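Poly-gamma-glutamate hydrolase (Bacillus phage phiNIT1, PDB 3A9L) hydrolyses the gamma-glutamyl linkages of bacterial poly-gamma-glutamate as a zinc peptidase. Local coordinates at residues 68-71 with 72-76; 105-108 with 109-112; 117-120 with 121-124. All blocks are in the same frame, centred on the assembly; numbering follows the deposited sequence.

Contact 1: 68-71 with 72-76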
loop_
_atom_site.group_PDB
_atom_site.type_symbol
_atom_site.label_atom_id
_atom_site.label_comp_id
_atom_site.label_asym_id
_atom_site.label_seq_id
_atom_site.Cartn_x
_atom_site.Cartn_y
_atom_site.Cartn_z
ATOM N N GLY A 68 -11.173 2.640 8.213
ATOM C CA GLY A 68 -11.957 1.944 9.243
ATOM C C GLY A 68 -12.513 0.615 8.750
ATOM O O GLY A 68 -12.993 0.520 7.617
ATOM N N LEU A 69 -12.451 -0.402 9.603
ATOM C CA LEU A 69 -12.848 -1.778 9.266
ATOM C C LEU A 69 -13.975 -2.329 10.117
ATOM O O LEU A 69 -14.436 -3.465 9.893
ATOM C CB LEU A 69 -11.664 -2.746 9.418
ATOM C CG LEU A 69 -10.357 -2.454 8.676
ATOM C CD1 LEU A 69 -9.347 -3.583 8.874
ATOM C CD2 LEU A 69 -10.662 -2.279 7.230
ATOM N N LEU A 70 -14.427 -1.538 11.077
ATOM C CA LEU A 70 -15.412 -2.024 12.011
ATOM C C LEU A 70 -16.714 -2.136 11.259
ATOM O O LEU A 70 -16.975 -1.369 10.335
ATOM C CB LEU A 70 -15.547 -1.112 13.236
ATOM C CG LEU A 70 -14.259 -0.996 14.056
ATOM C CD1 LEU A 70 -14.095 0.408 14.645
ATOM C CD2 LEU A 70 -14.191 -2.067 15.125
ATOM N N PRO A 71 -17.513 -3.139 11.600
ATOM C CA PRO A 71 -18.822 -3.184 10.961
ATOM C C PRO A 71 -19.699 -1.948 11.327
ATOM O O PRO A 71 -20.630 -1.579 10.564
ATOM C CB PRO A 71 -19.418 -4.494 11.504
ATOM C CG PRO A 71 -18.218 -5.303 11.973
ATOM C CD PRO A 71 -17.311 -4.252 12.535
ATOM N N SER A 72 -19.400 -1.301 12.463
ATOM C CA SER A 72 -20.121 -0.072 12.871
ATOM C C SER A 72 -19.308 0.737 13.865
ATOM O O SER A 72 -18.461 0.187 14.591
ATOM C CB SER A 72 -21.493 -0.411 13.491
ATOM O OG SER A 72 -21.359 -1.055 14.769
ATOM N N GLY A 73 -19.558 2.044 13.902
ATOM C CA GLY A 73 -18.886 2.903 14.865
ATOM C C GLY A 73 -17.430 3.199 14.549
ATOM O O GLY A 73 -16.585 3.314 15.453
ATOM N N ASN A 74 -17.144 3.339 13.262
ATOM C CA ASN A 74 -15.821 3.748 12.779
ATOM C C ASN A 74 -15.565 5.226 13.037
ATOM O O ASN A 74 -14.453 5.716 12.828
ATOM C CB ASN A 74 -15.658 3.431 11.292
ATOM C CG ASN A 74 -15.429 1.947 11.030
ATOM O OD1 ASN A 74 -14.311 1.447 11.122
ATOM N ND2 ASN A 74 -16.503 1.239 10.684
ATOM N N SER A 75 -16.588 5.959 13.501
ATOM C CA SER A 75 -16.382 7.375 13.788
ATOM C C SER A 75 -15.350 7.595 14.878
ATOM O O SER A 75 -14.755 8.666 14.956
ATOM C CB SER A 75 -17.682 8.086 14.162
ATOM O OG SER A 75 -18.248 7.426 15.258
ATOM N N ARG A 76 -15.153 6.591 15.729
ATOM C CA ARG A 76 -14.129 6.658 16.780
ATOM C C ARG A 76 -12.714 6.607 16.199
ATOM O O ARG A 76 -11.742 6.949 16.867
ATOM C CB ARG A 76 -14.341 5.568 17.857
ATOM C CG ARG A 76 -13.875 4.178 17.550
ATOM C CD ARG A 76 -13.878 3.327 18.836
ATOM N NE ARG A 76 -13.237 2.022 18.639
ATOM C CZ ARG A 76 -13.888 0.879 18.393
ATOM N NH1 ARG A 76 -15.219 0.850 18.310
ATOM N NH2 ARG A 76 -13.203 -0.257 18.243
#

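Contact 2: 105-108 with 109-112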
loop_
_atom_site.group_PDB
_atom_site.type_symbol
_atom_site.label_atom_id
_atom_site.label_comp_id
_atom_site.label_asym_id
_atom_site.label_seq_id
_atom_site.Cartn_x
_atom_site.Cartn_y
_atom_site.Cartn_z
ATOM N N TYR A 105 -19.014 14.182 4.478
ATOM C CA TYR A 105 -19.668 14.945 5.546
ATOM C C TYR A 105 -21.139 14.565 5.563
ATOM O O TYR A 105 -21.653 14.073 4.559
ATOM C CB TYR A 105 -19.415 16.480 5.428
ATOM C CG TYR A 105 -20.226 17.184 4.361
ATOM C CD1 TYR A 105 -21.482 17.723 4.652
ATOM C CD2 TYR A 105 -19.742 17.313 3.050
ATOM C CE1 TYR A 105 -22.241 18.371 3.657
ATOM C CE2 TYR A 105 -20.490 17.968 2.052
ATOM C CZ TYR A 105 -21.732 18.492 2.366
ATOM O OH TYR A 105 -22.470 19.123 1.388
ATOM N N LYS A 106 -21.793 14.756 6.712
ATOM C CA LYS A 106 -23.184 14.376 6.899
ATOM C C LYS A 106 -24.159 15.384 6.288
ATOM O O LYS A 106 -24.214 16.563 6.665
ATOM C CB LYS A 106 -23.494 14.156 8.390
ATOM C CG LYS A 106 -24.700 13.232 8.663
ATOM C CD LYS A 106 -24.505 12.485 9.983
ATOM C CE LYS A 106 -25.414 11.281 10.108
ATOM N NZ LYS A 106 -26.848 11.665 10.060
ATOM N N ASP A 107 -24.873 14.915 5.283
ATOM C CA ASP A 107 -26.055 15.609 4.808
ATOM C C ASP A 107 -26.721 14.576 3.962
ATOM O O ASP A 107 -26.370 14.403 2.806
ATOM C CB ASP A 107 -25.745 16.866 3.987
ATOM C CG ASP A 107 -27.004 17.641 3.615
ATOM O OD1 ASP A 107 -28.120 17.222 4.039
ATOM O OD2 ASP A 107 -26.888 18.656 2.898
ATOM N N ASP A 108 -27.661 13.862 4.563
ATOM C CA ASP A 108 -28.410 12.840 3.847
ATOM C C ASP A 108 -29.467 13.467 2.946
ATOM O O ASP A 108 -30.161 12.762 2.203
ATOM C CB ASP A 108 -29.111 11.919 4.849
ATOM C CG ASP A 108 -28.151 11.003 5.585
ATOM O OD1 ASP A 108 -27.291 10.376 4.936
ATOM O OD2 ASP A 108 -28.297 10.874 6.821
ATOM N N TYR A 109 -29.603 14.784 3.023
ATOM C CA TYR A 109 -30.718 15.458 2.361
ATOM C C TYR A 109 -30.347 16.262 1.103
ATOM O O TYR A 109 -31.222 16.679 0.342
ATOM C CB TYR A 109 -31.504 16.285 3.381
ATOM C CG TYR A 109 -32.259 15.400 4.349
ATOM C CD1 TYR A 109 -33.496 14.853 4.002
ATOM C CD2 TYR A 109 -31.731 15.098 5.611
ATOM C CE1 TYR A 109 -34.187 14.016 4.880
ATOM C CE2 TYR A 109 -32.424 14.261 6.504
ATOM C CZ TYR A 109 -33.643 13.725 6.125
ATOM O OH TYR A 109 -34.327 12.910 6.984
ATOM N N ASN A 110 -29.052 16.467 0.879
ATOM C CA ASN A 110 -28.592 17.185 -0.315
ATOM C C ASN A 110 -27.349 16.569 -0.842
ATOM O O ASN A 110 -26.415 16.343 -0.086
ATOM C CB ASN A 110 -28.227 18.635 -0.011
ATOM C CG ASN A 110 -29.317 19.356 0.659
ATOM O OD1 ASN A 110 -30.239 19.825 0.008
ATOM N ND2 ASN A 110 -29.247 19.439 1.978
ATOM N N LYS A 111 -27.341 16.367 -2.155
ATOM C CA LYS A 111 -26.134 16.024 -2.893
ATOM C C LYS A 111 -25.298 17.265 -3.188
ATOM O O LYS A 111 -25.723 18.167 -3.936
ATOM C CB LYS A 111 -26.505 15.298 -4.184
ATOM C CG LYS A 111 -27.154 13.940 -3.940
ATOM C CD LYS A 111 -26.892 12.978 -5.106
ATOM C CE LYS A 111 -27.429 13.543 -6.424
ATOM N NZ LYS A 111 -27.566 12.458 -7.444
ATOM N N ASN A 112 -24.105 17.298 -2.593
ATOM C CA ASN A 112 -23.195 18.390 -2.785
ATOM C C ASN A 112 -21.755 18.009 -2.506
ATOM O O ASN A 112 -21.484 17.100 -1.710
ATOM C CB ASN A 112 -23.604 19.573 -1.897
ATOM C CG ASN A 112 -23.160 20.872 -2.460
ATOM O OD1 ASN A 112 -22.582 20.918 -3.525
ATOM N ND2 ASN A 112 -23.432 21.955 -1.751
#

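Contact 3: 117-120 with 121-124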
loop_
_atom_site.group_PDB
_atom_site.type_symbol
_atom_site.label_atom_id
_atom_site.label_comp_id
_atom_site.label_asym_id
_atom_site.label_seq_id
_atom_site.Cartn_x
_atom_site.Cartn_y
_atom_site.Cartn_z
ATOM N N GLY A 117 -8.996 23.834 0.095
ATOM C CA GLY A 117 -7.581 23.553 0.038
ATOM C C GLY A 117 -6.870 24.786 -0.508
ATOM O O GLY A 117 -7.528 25.729 -0.966
ATOM N N LEU A 118 -5.535 24.786 -0.466
ATOM C CA LEU A 118 -4.752 25.955 -0.927
ATOM C C LEU A 118 -4.393 25.899 -2.404
ATOM O O LEU A 118 -4.008 26.915 -2.981
ATOM C CB LEU A 118 -3.484 26.162 -0.063
ATOM C CG LEU A 118 -3.746 26.662 1.370
ATOM C CD1 LEU A 118 -2.509 26.503 2.211
ATOM C CD2 LEU A 118 -4.315 28.122 1.410
ATOM N N ASN A 119 -4.528 24.736 -3.047
ATOM C CA ASN A 119 -4.317 24.691 -4.497
ATOM C C ASN A 119 -5.533 25.233 -5.269
ATOM O O ASN A 119 -6.392 24.475 -5.669
ATOM C CB ASN A 119 -3.944 23.282 -4.970
ATOM C CG ASN A 119 -3.489 23.259 -6.425
ATOM O OD1 ASN A 119 -3.713 24.210 -7.175
ATOM N ND2 ASN A 119 -2.850 22.170 -6.827
ATOM N N THR A 120 -5.575 26.552 -5.472
ATOM C CA THR A 120 -6.791 27.248 -5.907
ATOM C C THR A 120 -7.128 26.858 -7.308
ATOM O O THR A 120 -8.309 26.650 -7.620
ATOM C CB THR A 120 -6.637 28.786 -5.943
ATOM O OG1 THR A 120 -5.942 29.236 -4.780
ATOM C CG2 THR A 120 -8.012 29.451 -5.996
ATOM N N GLU A 121 -6.083 26.779 -8.134
ATOM C CA GLU A 121 -6.223 26.417 -9.534
ATOM C C GLU A 121 -6.803 25.033 -9.766
ATOM O O GLU A 121 -7.751 24.919 -10.510
ATOM C CB GLU A 121 -4.917 26.550 -10.278
ATOM C CG GLU A 121 -5.104 26.313 -11.769
ATOM C CD GLU A 121 -3.796 26.173 -12.500
ATOM O OE1 GLU A 121 -2.742 26.566 -11.932
ATOM O OE2 GLU A 121 -3.841 25.666 -13.647
ATOM N N LEU A 122 -6.228 24.004 -9.144
ATOM C CA LEU A 122 -6.793 22.662 -9.141
ATOM C C LEU A 122 -8.132 22.579 -8.401
ATOM O O LEU A 122 -9.033 21.874 -8.859
ATOM C CB LEU A 122 -5.814 21.656 -8.556
ATOM C CG LEU A 122 -6.149 20.154 -8.733
ATOM C CD1 LEU A 122 -6.377 19.785 -10.215
ATOM C CD2 LEU A 122 -5.038 19.334 -8.105
ATOM N N ARG A 123 -8.254 23.261 -7.253
ATOM C CA ARG A 123 -9.571 23.463 -6.588
ATOM C C ARG A 123 -10.682 23.934 -7.554
ATOM O O ARG A 123 -11.740 23.282 -7.635
ATOM C CB ARG A 123 -9.475 24.421 -5.379
ATOM C CG ARG A 123 -10.814 24.668 -4.683
ATOM C CD ARG A 123 -10.830 25.984 -3.926
ATOM N NE ARG A 123 -10.936 27.123 -4.846
ATOM C CZ ARG A 123 -11.129 28.374 -4.462
ATOM N NH1 ARG A 123 -11.200 28.642 -3.177
ATOM N NH2 ARG A 123 -11.205 29.362 -5.367
ATOM N N ASN A 124 -10.459 25.062 -8.244
ATOM C CA ASN A 124 -11.418 25.591 -9.218
ATOM C C ASN A 124 -11.719 24.602 -10.361
ATOM O O ASN A 124 -12.866 24.463 -10.805
ATOM C CB ASN A 124 -10.958 26.934 -9.804
ATOM C CG ASN A 124 -10.876 28.060 -8.756
ATOM O OD1 ASN A 124 -11.487 27.979 -7.691
ATOM N ND2 ASN A 124 -10.128 29.110 -9.070
HETATM O O HOH W 1 -10.150 26.761 -0.847
HETATM O O HOH W 2 -3.275 27.288 -7.342
#

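Contact 1: 68-71 with 72-76
L70 and N74 meet across the turn that leaves strand 62-68, the asparagine amide lying against the leucine's backbone and R76 lying over the methyl groups of L70. Two bonds fix the amide at both ends. L70 N donates to N74 OD1 at 3.0 Å, in the carbonyl plane and on a lone pair, with an N-H...O angle of 153°. In return N74 ND2 donates to L70 O at 2.7 Å; the acceptor lies nearly in the amide plane of N74, whereas the donor stands 39° out of the carbonyl plane of L70. The N74 side chain can reach both groups because its CG is anti to its own carbonyl carbon (chi1 -75°) and its CB points back toward 68-71.

The leucine side chain crosses that of N74, with L70 CB 3.5 Å from N74 OD1, and runs on to R76. There L70 CD1 sits 3.6 Å above one face of the R76 guanidinium, offset toward its rim, and L70 CD2 approaches R76 NH2 at 3.7 Å. R76 NE forms a salt bridge with E17, which probably helps hold the flat group over the leucine, while L70 also packs on A22 and L77.

Chemically, a buried side-chain amide satisfies both the N-H and the C=O of one residue, much as a neighbouring strand would, and so fixes its own rotation while pinning the turn where the 3-10 segment begins.

Contact 2: 105-108 with 109-112
D107 overlaps N110 with its carboxylate, the two flat groups turned 62° against each other. N110 ND2 donates to D107 OD2 at 2.7 Å, using the syn lone pair of that oxygen; the N-H...O angle is 161°, and the acceptor lies almost in the amide plane. D107 OD2 also comes within 3.2 Å of N110 CB, so the asparagine is met along its stem as well as at its amide. The other oxygen serves the backbone: Y109 N donates to D107 OD1 at 3.0 Å, arriving from above the carboxylate plane. With CG anti to the backbone N of D107 (chi1 -175°), the carboxylate swings over the bend and reaches both donors.

Beside these two bonds, D107 OD1 lies at the edge of the Y109 ring, near its plane. Nearer the strands, Y105 OH rests 3.5 Å from N112 CB, while N112 ND2 bonds to E138. One carboxylate therefore grips a main-chain N-H and a side-chain amide within three residues: an Asx turn, to which the N110 amide adds a second bond.

The segment is the connection from strand 98-105 to strand 113-116, which flank strand 162-167 in the sheet. Y105 packs on E165 and S167 of that middle strand, and S167 OG bonds to the backbone of N110 and N112. D108 is bonded to S168 and R172 of helix 168-173, against which K111 also packs.

Contact 3: 117-120 with 121-124
N119 places its CG anti to the backbone N (chi1 -170°), which folds the side chain back over the first turn of helix 120-132 and brings OD1 to L122. T120 turns its methyl the same way, CG2 anti to its own N, and R123, bent at chi3 (74°), lies alongside it with both side chains pointing in one direction.

N119 is the N-cap residue, and the capping bond runs from L122 N to N119 OD1 at 3.2 Å, nearly straight, though the donor stands well above the carbonyl plane of the amide. The same amide packs on L122, N119 ND2 lying 3.5 Å from L122 CB. A water bridges the same cap, donating to N119 OD1 and accepting from E121 N at 3.0 Å, so two of the first-turn N-H groups have partners. The backbone follows, with R123 N bonded to N119 O and N124 N to T120 O, each at 2.7 Å.

T120 CG2 sits 3.2 Å above one face of the R123 guanidinium, toward its rim. In its own plane that group grips N124 side-on: R123 NE and R123 NH2 donate to the single atom N124 OD1, the NH2 bond being 2.7 Å and on a lone pair. R123 NH1 donates to a second water, which in turn donates to G117 O and so ties the arginine to the incoming loop.

Behind the cap, L122 packs on V100 of strand 98-105 and on Y206 of helix 190-209. E121 N and L122 N are thus satisfied by water and amide oxygen. The rotation of R123 is probably set by methyl, amide and water, though it and T120 touch a crystal neighbour. N124 OD1 and the water probably solvate its charge near the helix N-terminus, where the dipole disfavours it.

The three contacts follow one another along the chain without touching. Contacts 1 and 2 approach the zinc site formed by H40, E45 and H103 without supplying a ligand: the N74 side chain of contact 1 is about 11 Å from the zinc ion, and that of Y105 in contact 2 about 7 Å. Their centres are about 20 Å apart, but their nearest atoms approach to about 9 Å. Contact 3 is more remote: its G117 lies about 13 Å from the zinc ion, and it is on the other side of the chain's centre from contact 1, about 31 Å centre to centre. Strand 113-116 connects contact 2 to contact 3, whose centres are about 22 Å apart.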